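Local coordinates for protein Ser-thr phosphatase MSPP (Mycobacterium smegmatis, PDB 2JFR) that probably removes phosphate from phosphoserine and phosphothreonine in proteins, as a PPM-family (PP2C) phosphatase with a manganese and magnesium centre, at residues Cys25-Asp36 and Asp224-Asp232; His130-Arg138 and Ala147-Arg158. All coordinates share one frame; numbering follows the deposited sequence. Where two conformers were deposited one is given.

Contact 1 (Cys25-Asp36 and Asp224-Asp232). With MN (manganese (II) ion), chain C; MG (magnesium ion), chain B.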
loop_
_atom_site.group_PDB
_atom_site.type_symbol
_atom_site.label_atom_id
_atom_site.label_comp_id
_atom_site.label_asym_id
_atom_site.label_seq_id
_atom_site.Cartn_x
_atom_site.Cartn_y
_atom_site.Cartn_z
ATOM N N CYS A 25 4.913 -3.422 -6.398
ATOM C CA CYS A 25 4.022 -4.289 -5.629
ATOM C C CYS A 25 4.573 -5.701 -5.531
ATOM O O CYS A 25 5.487 -6.077 -6.275
ATOM C CB CYS A 25 2.627 -4.288 -6.151
ATOM S SG CYS A 25 2.377 -4.939 -7.739
ATOM N N LEU A 26 4.036 -6.442 -4.586
ATOM C CA LEU A 26 4.470 -7.780 -4.243
ATOM C C LEU A 26 3.224 -8.591 -3.902
ATOM O O LEU A 26 2.378 -8.138 -3.148
ATOM C CB LEU A 26 5.385 -7.675 -3.019
ATOM C CG LEU A 26 5.898 -8.943 -2.362
ATOM C CD1 LEU A 26 6.775 -9.702 -3.351
ATOM C CD2 LEU A 26 6.710 -8.589 -1.119
ATOM N N ALA A 27 3.182 -9.839 -4.399
ATOM C CA ALA A 27 2.073 -10.761 -4.040
ATOM C C ALA A 27 2.770 -12.119 -4.021
ATOM O O ALA A 27 3.160 -12.657 -5.066
ATOM C CB ALA A 27 0.894 -10.671 -4.982
ATOM N N ASP A 28 2.962 -12.708 -2.864
ATOM C CA ASP A 28 3.720 -13.936 -2.769
ATOM C C ASP A 28 3.414 -14.689 -1.515
ATOM O O ASP A 28 3.735 -14.289 -0.375
ATOM C CB ASP A 28 5.193 -13.633 -2.745
ATOM C CG ASP A 28 6.038 -14.894 -2.640
ATOM O OD1 ASP A 28 5.479 -15.987 -2.853
ATOM O OD2 ASP A 28 7.242 -14.810 -2.311
ATOM N N GLY A 29 2.726 -15.799 -1.702
ATOM C CA GLY A 29 2.286 -16.613 -0.576
ATOM C C GLY A 29 1.208 -15.887 0.207
ATOM O O GLY A 29 0.114 -15.552 -0.228
ATOM N N ILE A 30 1.494 -15.594 1.466
ATOM C CA ILE A 30 0.571 -14.825 2.333
ATOM C C ILE A 30 1.016 -13.366 2.450
ATOM O O ILE A 30 0.356 -12.639 3.194
ATOM C CB ILE A 30 0.453 -15.474 3.728
ATOM C CG1 ILE A 30 1.745 -15.405 4.543
ATOM C CG2 ILE A 30 -0.050 -16.885 3.544
ATOM C CD1 ILE A 30 1.479 -15.710 6.008
ATOM N N LEU A 31 2.079 -12.970 1.760
ATOM C CA LEU A 31 2.602 -11.602 1.859
ATOM C C LEU A 31 2.231 -10.785 0.624
ATOM O O LEU A 31 2.475 -11.193 -0.522
ATOM C CB LEU A 31 4.135 -11.638 1.980
ATOM C CG LEU A 31 4.796 -10.284 2.133
ATOM C CD1 LEU A 31 4.411 -9.614 3.444
ATOM C CD2 LEU A 31 6.319 -10.410 2.028
ATOM N N TYR A 32 1.698 -9.610 0.882
ATOM C CA TYR A 32 1.223 -8.688 -0.150
ATOM C C TYR A 32 1.702 -7.316 0.216
ATOM O O TYR A 32 1.652 -6.922 1.367
ATOM C CB TYR A 32 -0.303 -8.717 -0.235
ATOM C CG TYR A 32 -0.791 -10.109 -0.578
ATOM C CD1 TYR A 32 -0.875 -10.510 -1.893
ATOM C CD2 TYR A 32 -1.082 -11.035 0.398
ATOM C CE1 TYR A 32 -1.279 -11.772 -2.241
ATOM C CE2 TYR A 32 -1.464 -12.343 0.040
ATOM C CZ TYR A 32 -1.544 -12.661 -1.266
ATOM O OH TYR A 32 -1.919 -13.968 -1.589
ATOM N N ALA A 33 2.126 -6.508 -0.776
ATOM C CA ALA A 33 2.595 -5.184 -0.419
ATOM C C ALA A 33 2.533 -4.246 -1.616
ATOM O O ALA A 33 2.631 -4.669 -2.775
ATOM C CB ALA A 33 4.035 -5.225 0.113
ATOM N N VAL A 34 2.440 -2.975 -1.291
ATOM C CA VAL A 34 2.651 -1.869 -2.224
ATOM C C VAL A 34 3.664 -0.924 -1.622
ATOM O O VAL A 34 3.630 -0.633 -0.434
ATOM C CB VAL A 34 1.330 -1.138 -2.532
ATOM C CG1 VAL A 34 1.550 0.130 -3.361
ATOM C CG2 VAL A 34 0.343 -2.067 -3.201
ATOM N N ALA A 35 4.529 -0.410 -2.498
ATOM C CA ALA A 35 5.507 0.619 -2.124
ATOM C C ALA A 35 5.436 1.727 -3.168
ATOM O O ALA A 35 5.595 1.464 -4.353
ATOM C CB ALA A 35 6.903 0.028 -2.054
ATOM N N ASP A 36 5.193 2.941 -2.715
ATOM C CA ASP A 36 5.113 4.104 -3.604
ATOM C C ASP A 36 6.357 4.947 -3.391
ATOM O O ASP A 36 6.508 5.634 -2.377
ATOM C CB ASP A 36 3.853 4.916 -3.275
ATOM C CG ASP A 36 3.716 6.177 -4.112
ATOM O OD1 ASP A 36 4.716 6.522 -4.784
ATOM O OD2 ASP A 36 2.627 6.772 -4.071
ATOM N N ASP A 224 -1.056 10.391 -11.241
ATOM C CA ASP A 224 -0.029 9.653 -10.539
ATOM C C ASP A 224 -0.006 8.228 -11.060
ATOM O O ASP A 224 -0.923 7.766 -11.712
ATOM C CB ASP A 224 -0.234 9.690 -9.022
ATOM C CG ASP A 224 0.904 9.261 -8.159
ATOM O OD1 ASP A 224 2.034 9.032 -8.692
ATOM O OD2 ASP A 224 0.703 9.219 -6.883
ATOM N N ASN A 225 1.078 7.542 -10.741
ATOM C CA ASN A 225 1.106 6.096 -10.805
ATOM C C ASN A 225 0.025 5.505 -9.898
ATOM O O ASN A 225 -0.175 6.031 -8.802
ATOM C CB ASN A 225 2.460 5.609 -10.285
ATOM C CG ASN A 225 3.688 6.255 -10.870
ATOM O OD1 ASN A 225 4.691 6.398 -10.163
ATOM N ND2 ASN A 225 3.695 6.624 -12.133
ATOM N N THR A 226 -0.631 4.455 -10.356
ATOM C CA THR A 226 -1.601 3.731 -9.532
ATOM C C THR A 226 -1.242 2.276 -9.511
ATOM O O THR A 226 -1.068 1.668 -10.572
ATOM C CB THR A 226 -3.048 3.938 -10.092
ATOM O OG1 THR A 226 -3.368 5.323 -10.023
ATOM C CG2 THR A 226 -4.055 3.169 -9.255
ATOM N N THR A 227 -1.182 1.703 -8.336
ATOM C CA THR A 227 -0.857 0.288 -8.140
ATOM C C THR A 227 -1.807 -0.272 -7.128
ATOM O O THR A 227 -2.037 0.339 -6.089
ATOM C CB THR A 227 0.596 0.168 -7.692
ATOM O OG1 THR A 227 1.411 0.768 -8.691
ATOM C CG2 THR A 227 1.040 -1.279 -7.499
ATOM N N VAL A 228 -2.340 -1.447 -7.414
ATOM C CA VAL A 228 -3.345 -2.093 -6.593
ATOM C C VAL A 228 -3.022 -3.575 -6.438
ATOM O O VAL A 228 -2.580 -4.250 -7.372
ATOM C CB VAL A 228 -4.748 -1.872 -7.167
ATOM C CG1 VAL A 228 -5.163 -0.431 -7.067
ATOM C CG2 VAL A 228 -4.878 -2.377 -8.605
ATOM N N VAL A 229 -3.304 -4.074 -5.234
ATOM C CA VAL A 229 -3.203 -5.489 -4.907
ATOM C C VAL A 229 -4.522 -5.857 -4.239
ATOM O O VAL A 229 -4.917 -5.246 -3.239
ATOM C CB VAL A 229 -2.044 -5.762 -3.969
ATOM C CG1 VAL A 229 -2.001 -7.246 -3.586
ATOM C CG2 VAL A 229 -0.728 -5.325 -4.590
ATOM N N VAL A 230 -5.216 -6.862 -4.808
ATOM C CA VAL A 230 -6.494 -7.339 -4.304
ATOM C C VAL A 230 -6.312 -8.723 -3.784
ATOM O O VAL A 230 -5.714 -9.578 -4.466
ATOM C CB VAL A 230 -7.560 -7.254 -5.426
ATOM C CG1 VAL A 230 -8.805 -8.050 -5.097
ATOM C CG2 VAL A 230 -7.943 -5.837 -5.675
ATOM N N ILE A 231 -6.864 -9.004 -2.608
ATOM C CA ILE A 231 -6.778 -10.323 -1.960
ATOM C C ILE A 231 -8.192 -10.725 -1.562
ATOM O O ILE A 231 -8.855 -10.001 -0.806
ATOM C CB ILE A 231 -5.887 -10.265 -0.707
ATOM C CG1 ILE A 231 -4.513 -9.613 -0.960
ATOM C CG2 ILE A 231 -5.718 -11.653 -0.150
ATOM C CD1 ILE A 231 -4.011 -8.844 0.184
ATOM N N ASP A 232 -8.659 -11.875 -2.052
ATOM C CA ASP A 232 -9.956 -12.432 -1.716
ATOM C C ASP A 232 -9.792 -13.468 -0.612
ATOM O O ASP A 232 -9.020 -14.402 -0.799
ATOM C CB ASP A 232 -10.629 -13.045 -2.940
ATOM C CG ASP A 232 -11.353 -11.997 -3.752
ATOM O OD1 ASP A 232 -11.840 -10.995 -3.216
ATOM O OD2 ASP A 232 -11.425 -12.243 -4.975
HETATM MN MN MN C . 1.808 8.155 -5.424
HETATM MG MG MG B . 5.487 7.842 -6.070
HETATM O O HOH W 1 3.608 8.655 -6.617
HETATM O O HOH W 2 5.214 6.304 -7.432
HETATM O O HOH W 3 6.471 8.925 -7.531
HETATM O O HOH W 4 5.403 9.374 -4.717
HETATM O O HOH W 5 2.416 9.788 -4.337
#

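Contact 2 (His130-Arg138 and Ala147-Arg158)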
loop_
_atom_site.group_PDB
_atom_site.type_symbol
_atom_site.label_atom_id
_atom_site.label_comp_id
_atom_site.label_asym_id
_atom_site.label_seq_id
_atom_site.Cartn_x
_atom_site.Cartn_y
_atom_site.Cartn_z
ATOM N N HIS A 130 0.268 8.688 6.739
ATOM C CA HIS A 130 1.305 9.503 7.350
ATOM C C HIS A 130 1.675 10.609 6.365
ATOM O O HIS A 130 2.672 10.578 5.665
ATOM C CB HIS A 130 2.502 8.641 7.696
ATOM C CG HIS A 130 2.162 7.437 8.476
ATOM N ND1 HIS A 130 2.653 6.213 8.159
ATOM C CD2 HIS A 130 1.270 7.283 9.471
ATOM C CE1 HIS A 130 2.086 5.346 8.968
ATOM N NE2 HIS A 130 1.264 5.952 9.811
ATOM N N SER A 131 0.781 11.570 6.310
ATOM C CA SER A 131 0.920 12.758 5.468
ATOM C C SER A 131 0.346 13.910 6.248
ATOM O O SER A 131 -0.377 13.726 7.204
ATOM C CB SER A 131 0.204 12.599 4.145
ATOM O OG SER A 131 -1.189 12.561 4.351
ATOM N N VAL A 132 0.571 15.134 5.775
ATOM C CA VAL A 132 0.015 16.265 6.488
ATOM C C VAL A 132 -1.497 16.148 6.594
ATOM O O VAL A 132 -2.123 16.338 7.622
ATOM C CB VAL A 132 0.398 17.591 5.806
ATOM C CG1 VAL A 132 -0.315 18.776 6.464
ATOM C CG2 VAL A 132 1.925 17.749 5.883
ATOM N N ALA A 133 -2.157 15.783 5.480
ATOM C CA ALA A 133 -3.594 15.581 5.457
ATOM C C ALA A 133 -4.025 14.413 6.286
ATOM O O ALA A 133 -5.004 14.463 7.037
ATOM C CB ALA A 133 -4.043 15.429 3.995
ATOM N N GLY A 134 -3.279 13.318 6.195
ATOM C CA GLY A 134 -3.633 12.137 6.934
ATOM C C GLY A 134 -3.527 12.316 8.426
ATOM O O GLY A 134 -4.281 11.731 9.201
ATOM N N GLU A 135 -2.569 13.164 8.865
ATOM C CA GLU A 135 -2.394 13.421 10.301
ATOM C C GLU A 135 -3.573 14.203 10.772
ATOM O O GLU A 135 -4.018 14.048 11.921
ATOM C CB GLU A 135 -1.113 14.128 10.588
ATOM C CG GLU A 135 0.179 13.340 10.333
ATOM C CD GLU A 135 0.608 12.152 11.074
ATOM O OE1 GLU A 135 -0.152 11.764 11.954
ATOM O OE2 GLU A 135 1.723 11.616 10.714
ATOM N N LEU A 136 -4.160 15.077 9.940
ATOM C CA LEU A 136 -5.360 15.783 10.297
ATOM C C LEU A 136 -6.579 14.894 10.451
ATOM O O LEU A 136 -7.448 15.101 11.303
ATOM C CB LEU A 136 -5.693 16.889 9.327
ATOM C CG LEU A 136 -4.698 18.046 9.305
ATOM C CD1 LEU A 136 -4.922 18.935 8.125
ATOM C CD2 LEU A 136 -4.889 18.868 10.560
ATOM N N VAL A 137 -6.648 13.806 9.612
ATOM C CA VAL A 137 -7.629 12.760 9.861
ATOM C C VAL A 137 -7.372 12.064 11.200
ATOM O O VAL A 137 -8.343 11.909 11.961
ATOM C CB VAL A 137 -7.658 11.765 8.669
ATOM C CG1 VAL A 137 -8.756 10.712 8.896
ATOM C CG2 VAL A 137 -7.958 12.406 7.344
ATOM N N ARG A 138 -6.134 11.700 11.500
ATOM C CA ARG A 138 -5.797 10.983 12.761
ATOM C C ARG A 138 -6.120 11.883 13.943
ATOM O O ARG A 138 -6.454 11.420 15.035
ATOM C CB ARG A 138 -4.361 10.474 12.658
ATOM C CG ARG A 138 -3.702 9.713 13.781
ATOM C CD ARG A 138 -2.566 8.780 13.344
ATOM N NE ARG A 138 -2.181 7.603 14.191
ATOM C CZ ARG A 138 -1.319 6.637 13.810
ATOM N NH1 ARG A 138 -0.748 6.675 12.609
ATOM N NH2 ARG A 138 -0.935 5.550 14.493
ATOM N N ALA A 147 -9.448 14.920 3.116
ATOM C CA ALA A 147 -8.026 14.744 2.932
ATOM C C ALA A 147 -7.626 14.525 1.444
ATOM O O ALA A 147 -6.507 14.852 1.075
ATOM C CB ALA A 147 -7.544 13.614 3.837
ATOM N N ARG A 148 -8.509 13.966 0.591
ATOM C CA ARG A 148 -8.191 13.749 -0.819
ATOM C C ARG A 148 -7.856 15.043 -1.524
ATOM O O ARG A 148 -7.129 15.024 -2.492
ATOM C CB ARG A 148 -9.322 13.138 -1.738
ATOM C CG ARG A 148 -9.662 11.806 -1.342
ATOM C CD ARG A 148 -10.774 11.244 -2.125
ATOM N NE ARG A 148 -10.459 11.034 -3.537
ATOM C CZ ARG A 148 -11.316 10.771 -4.519
ATOM N NH1 ARG A 148 -12.592 10.602 -4.252
ATOM N NH2 ARG A 148 -10.884 10.634 -5.765
ATOM N N TRP A 149 -8.446 16.162 -1.031
ATOM C CA TRP A 149 -8.356 17.455 -1.697
ATOM C C TRP A 149 -7.503 18.415 -0.957
ATOM O O TRP A 149 -7.311 19.546 -1.417
ATOM C CB TRP A 149 -9.802 18.027 -1.945
ATOM C CG TRP A 149 -10.732 16.928 -2.390
ATOM C CD1 TRP A 149 -11.790 16.455 -1.730
ATOM C CD2 TRP A 149 -10.619 16.178 -3.645
ATOM N NE1 TRP A 149 -12.387 15.431 -2.431
ATOM C CE2 TRP A 149 -11.675 15.252 -3.605
ATOM C CE3 TRP A 149 -9.723 16.207 -4.685
ATOM C CZ2 TRP A 149 -11.918 14.308 -4.646
ATOM C CZ3 TRP A 149 -9.946 15.307 -5.713
ATOM C CH2 TRP A 149 -11.026 14.400 -5.653
ATOM N N HIS A 150 -6.931 17.980 0.153
ATOM C CA HIS A 150 -6.156 18.882 1.011
ATOM C C HIS A 150 -4.906 19.290 0.282
ATOM O O HIS A 150 -4.224 18.428 -0.329
ATOM C CB HIS A 150 -5.831 18.202 2.341
ATOM C CG HIS A 150 -5.215 19.100 3.365
ATOM N ND1 HIS A 150 -3.974 19.502 3.318
ATOM C CD2 HIS A 150 -5.771 19.680 4.427
ATOM C CE1 HIS A 150 -3.722 20.331 4.282
ATOM N NE2 HIS A 150 -4.817 20.449 5.015
ATOM N N PRO A 151 -4.549 20.552 0.334
ATOM C CA PRO A 151 -3.419 21.000 -0.477
ATOM C C PRO A 151 -2.086 20.505 -0.047
ATOM O O PRO A 151 -1.104 20.681 -0.766
ATOM C CB PRO A 151 -3.545 22.527 -0.329
ATOM C CG PRO A 151 -4.246 22.756 0.982
ATOM C CD PRO A 151 -5.242 21.656 0.967
ATOM N N GLN A 152 -1.933 19.864 1.086
ATOM C CA GLN A 152 -0.676 19.285 1.485
ATOM C C GLN A 152 -0.784 17.775 1.663
ATOM O O GLN A 152 0.046 17.154 2.312
ATOM C CB GLN A 152 -0.056 19.886 2.775
ATOM C CG GLN A 152 0.635 21.232 2.404
ATOM C CD GLN A 152 -0.412 22.330 2.376
ATOM O OE1 GLN A 152 -1.281 22.462 3.263
ATOM N NE2 GLN A 152 -0.353 23.196 1.381
ATOM N N ARG A 153 -1.735 17.170 0.980
ATOM C CA ARG A 153 -1.904 15.722 0.883
ATOM C C ARG A 153 -0.612 15.019 0.466
ATOM O O ARG A 153 -0.356 13.864 0.795
ATOM C CB ARG A 153 -3.098 15.451 -0.049
ATOM C CG ARG A 153 -2.820 14.732 -1.319
ATOM C CD ARG A 153 -3.887 13.808 -1.799
ATOM N NE ARG A 153 -4.257 12.607 -1.097
ATOM C CZ ARG A 153 -5.086 11.759 -1.708
ATOM N NH1 ARG A 153 -5.435 10.637 -1.029
ATOM N NH2 ARG A 153 -5.568 11.953 -2.944
ATOM N N HIS A 154 0.127 15.676 -0.379
ATOM C CA HIS A 154 1.272 15.050 -1.004
ATOM C C HIS A 154 2.490 15.052 -0.093
ATOM O O HIS A 154 3.491 14.446 -0.511
ATOM C CB HIS A 154 1.646 15.797 -2.290
ATOM C CG HIS A 154 2.015 17.245 -2.110
ATOM N ND1 HIS A 154 1.069 18.206 -1.676
ATOM C CD2 HIS A 154 3.224 17.912 -2.232
ATOM C CE1 HIS A 154 1.685 19.357 -1.576
ATOM N NE2 HIS A 154 2.965 19.219 -1.914
ATOM N N LEU A 155 2.471 15.648 1.061
ATOM C CA LEU A 155 3.670 15.733 1.880
ATOM C C LEU A 155 3.617 14.697 2.983
ATOM O O LEU A 155 2.751 14.711 3.865
ATOM C CB LEU A 155 3.690 17.138 2.485
ATOM C CG LEU A 155 3.918 18.233 1.437
ATOM C CD1 LEU A 155 3.766 19.579 2.149
ATOM C CD2 LEU A 155 5.265 18.088 0.743
ATOM N N LEU A 156 4.550 13.743 2.905
ATOM C CA LEU A 156 4.618 12.644 3.837
ATOM C C LEU A 156 5.188 13.065 5.167
ATOM O O LEU A 156 6.107 13.879 5.244
ATOM C CB LEU A 156 5.480 11.528 3.282
ATOM C CG LEU A 156 4.945 10.844 2.004
ATOM C CD1 LEU A 156 5.957 9.890 1.480
ATOM C CD2 LEU A 156 3.612 10.145 2.275
ATOM N N THR A 157 4.724 12.438 6.246
ATOM C CA THR A 157 5.278 12.619 7.565
ATOM C C THR A 157 6.090 11.427 8.027
ATOM O O THR A 157 6.835 11.544 9.005
ATOM C CB THR A 157 4.190 12.928 8.592
ATOM O OG1 THR A 157 3.257 11.848 8.551
ATOM C CG2 THR A 157 3.540 14.258 8.310
ATOM N N ARG A 158 6.010 10.278 7.334
ATOM C CA ARG A 158 6.822 9.130 7.605
ATOM C C ARG A 158 7.095 8.463 6.257
ATOM O O ARG A 158 6.228 8.455 5.397
ATOM C CB ARG A 158 6.222 8.067 8.511
ATOM C CG ARG A 158 5.692 8.528 9.836
ATOM C CD ARG A 158 5.234 7.369 10.706
ATOM N NE ARG A 158 4.136 7.609 11.553
ATOM C CZ ARG A 158 3.371 6.739 12.192
ATOM N NH1 ARG A 158 3.716 5.448 12.127
ATOM N NH2 ARG A 158 2.337 7.155 12.908
HETATM O O HOH W 6 -1.936 11.690 2.039
#

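Contact 1 (Cys25-Asp36 and Asp224-Asp232)
Val229 points from strand 226-233 toward the hairpin 25-36, where it meets Tyr32, Val34 and Cys25. Its CB branches two ways. CG1, anti to the backbone N (chi1 177°), reaches Tyr32, with 3.8 Å from Val229 CG1 to Tyr32 CD1. CG2 turns the other way and packs at 3.7 Å on Val34 CG2 and at 3.8 Å on Cys25 CB, so one methyl touches both hairpin strands. Thr227 CG2 adds a second methyl against Cys25 CB. Further along, Ile231 covers a face of the Tyr32 ring: its CG1 sits over the centre, 3.8 Å from the centroid and 11° off the normal, while Ile231 CD1 presses on Tyr32 CG. At the opposite end of the layer, past Thr227, the packing gives way to metal. Asp36 OD2 and Asp224 OD2 each bind manganese at 2.1 Å, and Asp36 bridges onward through OD1 to magnesium at 2.0 Å; water 1 joins both ions. Asp186 also binds the manganese, and Gly37 O the magnesium. The hairpin and strand 226-233 belong to the two different antiparallel sheets of the PP2C beta sandwich, packed face to face, with strand 5-13 beside Cys25 and Tyr32 and helix 206-219 backing the other side of strand 226-233.

Contact 2 (His130-Arg138 and Ala147-Arg158)
In the conformer given, Arg158 lays its guanidinium flat on the His130 imidazole, centres 3.6 Å apart and planes 13° from parallel, its CD also over the ring. The ring nitrogens are satisfied elsewhere: ND1 of His130 by Gly111 N, NE2 by Asp169. Asp169 also makes salt bridges to Arg158 NH1 and Arg138 NH1, probably offsetting their charge. Arg138 NE pairs with Asp128.

Beside this cluster the backbones meet in a single bridge, Ser131 with Leu156. Thr157 N donates to His130 O at 2.8 Å, nearly straight at the hydrogen but from above the carbonyl plane, and Val132 N gives its hydrogen to Leu155 O at 2.9 Å. Thr157 OG1, set between backbone N and carbonyl carbon (chi1 57°), is aimed at Glu135 and donates to the anti lone pair of Glu135 OE2 over 2.7 Å. Ser131 is the N-cap: its OG accepts from Gly134 N and also meets water 6, which donates to Arg153 O. His150 ND1 accepts from Gln152 N, which fixes the rotation of the imidazole beside the 150-153 turn; Leu136 CD1 comes to 3.5 Å from His150 NE2. The loop carries His154, which binds a third manganese in another structure of this protein.

Ala133 and Val137 pack on Ala147, so helix 132-138 rests against the end of helix 144-147 and the loop before strand 169-172, while His130 and Arg158 touch strand 106-110.

Contact 1 packs one sheet on the other and carries the metal centre at one end; contact 2 lies near the surface, its centre about 15 Å from that of the chain. Their centres are 22 Å apart, yet their nearest atoms come to about 6 Å without touching, where Leu156 approaches Asp36. In the conformer given, the Arg153 side chain lies about 5 Å from that of Asp186, which shares the manganese with Asp36 and Asp224, and about 4 Å from another bound magnesium, not the one of contact 1. A phosphate ion lies about 3 Å from the Asp224 side chain and about 6 Å from that of Leu156. Segment 147-158 thus runs alongside the metal and phosphate site.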